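Local structure of cupin type-2 domain-containing protein (Klebsiella pneumoniae subsp. pneumoniae MGH 78578, 3H8U) at the interface of chains A and B. The protein is of unknown function but adopts the cupin double-stranded beta-helix fold and probably binds a metal ion. Residues are numbered along the deposited sequence; one frame, centred on the assembly and turned at random. Chains: chain A/B, uncharacterized conserved protein with double-stranded beta-helix domain.

Contact 1: the interface of chains A and B. Residues chain A 73, 75, 89-91, 95-97; chain B 13.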
# COMPACT_ATOMS: atom_id res chain seq x y z
N TYR A 73 -16.68 -4.33 2.77
CA TYR A 73 -15.96 -3.34 3.56
C TYR A 73 -17.00 -2.60 4.40
O TYR A 73 -17.90 -1.99 3.85
CB TYR A 73 -15.25 -2.39 2.60
CG TYR A 73 -14.38 -1.35 3.25
CD1 TYR A 73 -13.23 -1.70 3.93
CD2 TYR A 73 -14.71 0.02 3.17
CE1 TYR A 73 -12.38 -0.71 4.50
CE2 TYR A 73 -13.89 0.98 3.73
CZ TYR A 73 -12.74 0.62 4.39
OH TYR A 73 -11.95 1.62 4.95
N GLN A 75 -18.24 0.36 6.68
CA GLN A 75 -17.89 1.79 6.81
C GLN A 75 -18.49 2.41 8.06
O GLN A 75 -18.45 3.63 8.21
CB GLN A 75 -18.38 2.55 5.56
CG GLN A 75 -17.77 1.99 4.24
CD GLN A 75 -17.89 2.91 3.04
OE1 GLN A 75 -18.53 3.98 3.11
NE2 GLN A 75 -17.32 2.51 1.92
N ALA A 89 -8.87 0.76 -0.17
CA ALA A 89 -9.89 1.24 0.79
C ALA A 89 -9.22 2.20 1.76
O ALA A 89 -8.09 1.96 2.20
CB ALA A 89 -10.52 0.07 1.55
N ILE A 90 -9.86 3.36 2.00
CA ILE A 90 -9.24 4.35 2.88
C ILE A 90 -10.20 4.68 4.00
O ILE A 90 -11.37 5.08 3.76
CB ILE A 90 -8.78 5.63 2.13
CG1 ILE A 90 -7.68 5.31 1.10
CG2 ILE A 90 -8.29 6.73 3.15
CD1 ILE A 90 -7.44 6.44 0.07
N ALA A 91 -9.70 4.59 5.24
CA ALA A 91 -10.39 5.18 6.39
C ALA A 91 -9.57 6.38 6.82
O ALA A 91 -8.38 6.23 7.19
CB ALA A 91 -10.50 4.18 7.53
N GLN A 95 -13.11 7.60 10.95
CA GLN A 95 -13.94 6.77 10.09
C GLN A 95 -13.88 5.30 10.51
O GLN A 95 -12.82 4.69 10.52
CB GLN A 95 -13.55 6.96 8.62
CG GLN A 95 -13.92 8.31 8.06
CD GLN A 95 -13.82 8.37 6.54
OE1 GLN A 95 -12.92 7.76 5.93
NE2 GLN A 95 -14.69 9.17 5.93
N VAL A 96 -15.04 4.73 10.83
CA VAL A 96 -15.12 3.32 11.17
C VAL A 96 -14.81 2.46 9.94
O VAL A 96 -15.27 2.77 8.82
CB VAL A 96 -16.52 2.93 11.72
CG1 VAL A 96 -16.58 1.43 12.04
CG2 VAL A 96 -16.84 3.71 12.98
N HIS A 97 -14.01 1.42 10.14
CA HIS A 97 -13.72 0.48 9.06
C HIS A 97 -13.42 -0.93 9.60
O HIS A 97 -12.79 -1.11 10.66
CB HIS A 97 -12.56 0.98 8.17
CG HIS A 97 -11.25 1.13 8.88
ND1 HIS A 97 -11.08 1.99 9.96
CD2 HIS A 97 -10.03 0.59 8.64
CE1 HIS A 97 -9.82 1.92 10.36
NE2 HIS A 97 -9.17 1.08 9.58
N ARG B 13 -14.98 5.72 -0.50
CA ARG B 13 -13.89 5.23 0.34
C ARG B 13 -13.13 4.09 -0.31
O ARG B 13 -12.14 3.60 0.20
CB ARG B 13 -14.43 4.86 1.71
CG ARG B 13 -15.00 6.08 2.42
CD ARG B 13 -15.34 5.88 3.87
NE ARG B 13 -14.34 5.05 4.53
CZ ARG B 13 -14.55 4.42 5.68
NH1 ARG B 13 -15.70 4.55 6.34
NH2 ARG B 13 -13.59 3.66 6.17
O HOH W 1 -17.11 3.95 -0.21

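Contact 2: the interface of chains A and B. Residues chain A 82-83, 87-89; chain B 14-16.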
# COMPACT_ATOMS: atom_id res chain seq x y z
N HIS A 82 -18.35 -2.98 -1.48
CA HIS A 82 -17.71 -4.18 -1.97
C HIS A 82 -16.27 -3.91 -2.42
O HIS A 82 -16.03 -3.02 -3.22
CB HIS A 82 -18.51 -4.78 -3.12
CG HIS A 82 -17.90 -6.03 -3.67
ND1 HIS A 82 -17.46 -7.05 -2.86
CD2 HIS A 82 -17.64 -6.41 -4.94
CE1 HIS A 82 -16.94 -8.01 -3.61
NE2 HIS A 82 -17.05 -7.65 -4.88
N LEU A 83 -15.35 -4.69 -1.89
CA LEU A 83 -13.90 -4.61 -2.19
C LEU A 83 -13.47 -5.79 -3.05
O LEU A 83 -13.88 -6.92 -2.80
CB LEU A 83 -13.09 -4.67 -0.91
CG LEU A 83 -12.65 -3.40 -0.22
CD1 LEU A 83 -11.78 -3.78 0.97
CD2 LEU A 83 -11.87 -2.50 -1.18
N ASP A 87 -8.31 -3.05 -5.58
CA ASP A 87 -8.96 -1.90 -4.98
C ASP A 87 -8.13 -1.35 -3.82
O ASP A 87 -7.35 -2.07 -3.19
CB ASP A 87 -10.36 -2.26 -4.42
CG ASP A 87 -11.41 -2.43 -5.47
OD1 ASP A 87 -11.20 -2.04 -6.64
OD2 ASP A 87 -12.50 -2.95 -5.09
N ILE A 88 -8.33 -0.07 -3.53
CA ILE A 88 -7.79 0.63 -2.38
C ILE A 88 -8.98 0.99 -1.48
O ILE A 88 -9.99 1.50 -1.96
CB ILE A 88 -7.06 1.93 -2.83
CG1 ILE A 88 -5.96 1.59 -3.83
CG2 ILE A 88 -6.57 2.74 -1.65
CD1 ILE A 88 -5.44 2.75 -4.63
N ALA A 89 -8.87 0.76 -0.17
CA ALA A 89 -9.89 1.24 0.79
C ALA A 89 -9.22 2.20 1.76
O ALA A 89 -8.09 1.96 2.20
CB ALA A 89 -10.52 0.07 1.55
N ILE B 14 -13.59 3.70 -1.48
CA ILE B 14 -12.99 2.62 -2.22
C ILE B 14 -12.68 3.13 -3.60
O ILE B 14 -13.53 3.77 -4.23
CB ILE B 14 -13.95 1.43 -2.29
CG1 ILE B 14 -14.07 0.82 -0.88
CG2 ILE B 14 -13.44 0.40 -3.32
CD1 ILE B 14 -15.05 -0.30 -0.76
N PHE B 15 -11.50 2.77 -4.07
CA PHE B 15 -10.97 3.29 -5.31
C PHE B 15 -10.40 2.10 -6.06
O PHE B 15 -9.60 1.33 -5.52
CB PHE B 15 -9.90 4.34 -5.00
CG PHE B 15 -10.37 5.43 -4.06
CD1 PHE B 15 -10.26 5.28 -2.68
CD2 PHE B 15 -10.93 6.59 -4.55
CE1 PHE B 15 -10.70 6.28 -1.82
CE2 PHE B 15 -11.36 7.59 -3.69
CZ PHE B 15 -11.25 7.44 -2.33
N SER B 16 -10.83 1.92 -7.30
CA SER B 16 -10.28 0.82 -8.12
C SER B 16 -9.07 1.28 -8.91
O SER B 16 -9.10 2.29 -9.58
CB SER B 16 -11.34 0.23 -9.03
OG SER B 16 -12.35 -0.35 -8.23

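Contact 1: the interface of chains A and B
The loop residue B:Arg13, just ahead of the short strand 14-16 of chain B, lies against strands 70-74 and 87-91 of chain A and the loop leading into strand 97-101, with A:Gln75 and A:Gln95 on the flanks. Its backbone begins the pairing: A:Ile90 N donates to B:Arg13 O at 2.9 Å. The side chain then doubles back on the same residue of chain A, its NE donating to A:Ile90 O at 3.1 Å, nearly within the guanidinium plane. A bend at chi3 (39°) in an otherwise extended chain turns the guanidinium from A:Ile90 toward A:Val96. There NH1 and NH2 grip one carbonyl oxygen end-on, A:Val96 O, which lies exactly in the guanidinium plane; NH1 stands 3.1 Å from it with the straighter bond, whereas NH2 meets it from well above the carbonyl plane, on the same face. NH2 also makes a weak hydrogen bond to the phenol A:Tyr73 OH, 2.9 Å away but strongly bent (123° at the hydrogen), the ring standing almost upright to the guanidinium at 79°. The amide of A:Gln95 stacks over one guanidinium face, the two chains running in opposite directions, with A:Gln95 OE1 3.4 Å from B:Arg13 NE, toward the rim; this carbonyl dipole may favour the positive charge. A:Gln75 slides past antiparallel to the arginine, its CB 3.4 Å from NH1, and its NE2 shares a water with B:Arg13 N. The methyl of A:Ala91 and CB of A:His97 pack close to NH2. Within the fold, the site draws on strands 70-74 and 87-91 and the loop before strand 97-101 of chain A, where the N-terminal segment of chain B runs antiparallel alongside strand 87-91; B:Arg13 thus packs beside A:His97, the histidine of the second cupin motif and probably a metal ligand.

Contact 2: the interface of chains A and B
Strand 14-16 of chain B adds itself antiparallel to strand 87-91 of chain A, with strand 80-84 of chain A lying beside the apolar end of the contact. Backbone bonds set the register: A:Ile88 and B:Phe15 face each other and exchange a reciprocal pair, A:Ile88 N to B:Phe15 O at 2.7 Å and B:Phe15 N to A:Ile88 O at 2.9 Å. Both donors lie in the carbonyl plane of their acceptors. The bridges on either side match A:Asp87 with B:Ser16 and A:Ala89 with B:Ile14. The first of these pairs is also joined through its side chains: the hydroxyl B:Ser16 OG donates to the carboxylate A:Asp87 OD1 at 2.6 Å, approaching from above the carboxylate plane, 37° out of it. B:Ser16 has OG beside its own backbone N (chi1 -64°), which points the hydroxyl at the acid. Apolar contact centres on B:Ile14. Its CG1 is anti to the carbonyl carbon (chi1 -70°), and the extended branch carries CD1 to A:Leu83 CD2, 3.9 Å away, while the same methyl rests 3.8 Å from the backbone oxygen A:His82 O. The other branch, CG2, touches A:Leu83 CD2 and lies 4.1 Å from A:Asp87 CG, so the carboxylate has a hydroxyl at one oxygen and a methyl near the other. B:Phe15 contributes to this contact through its backbone; its CD1 skirts A:Ile88 O, and its ring extends along the side opposite B:Ile14. In the fold, the N-terminal strand of chain B continues a sheet of the cupin beta-helix of chain A across the chain boundary.

Contacts 1 and 2 are centred about 10 Å apart and share A:Ala89. They are consecutive stretches of one N-terminal arm: residue 13 of chain B anchors in contact 1, and strand 14-16 runs on through contact 2 along the same strand 87-91 of chain A. Contact 1 supplies a polar side-chain anchor, contact 2 sheet pairing with an apolar patch. Because the interface is two-fold symmetric, each chain lends its arm to the other, a reciprocal exchange. This suggests a genuine dimer, although the structure alone does not show that the pair forms in solution.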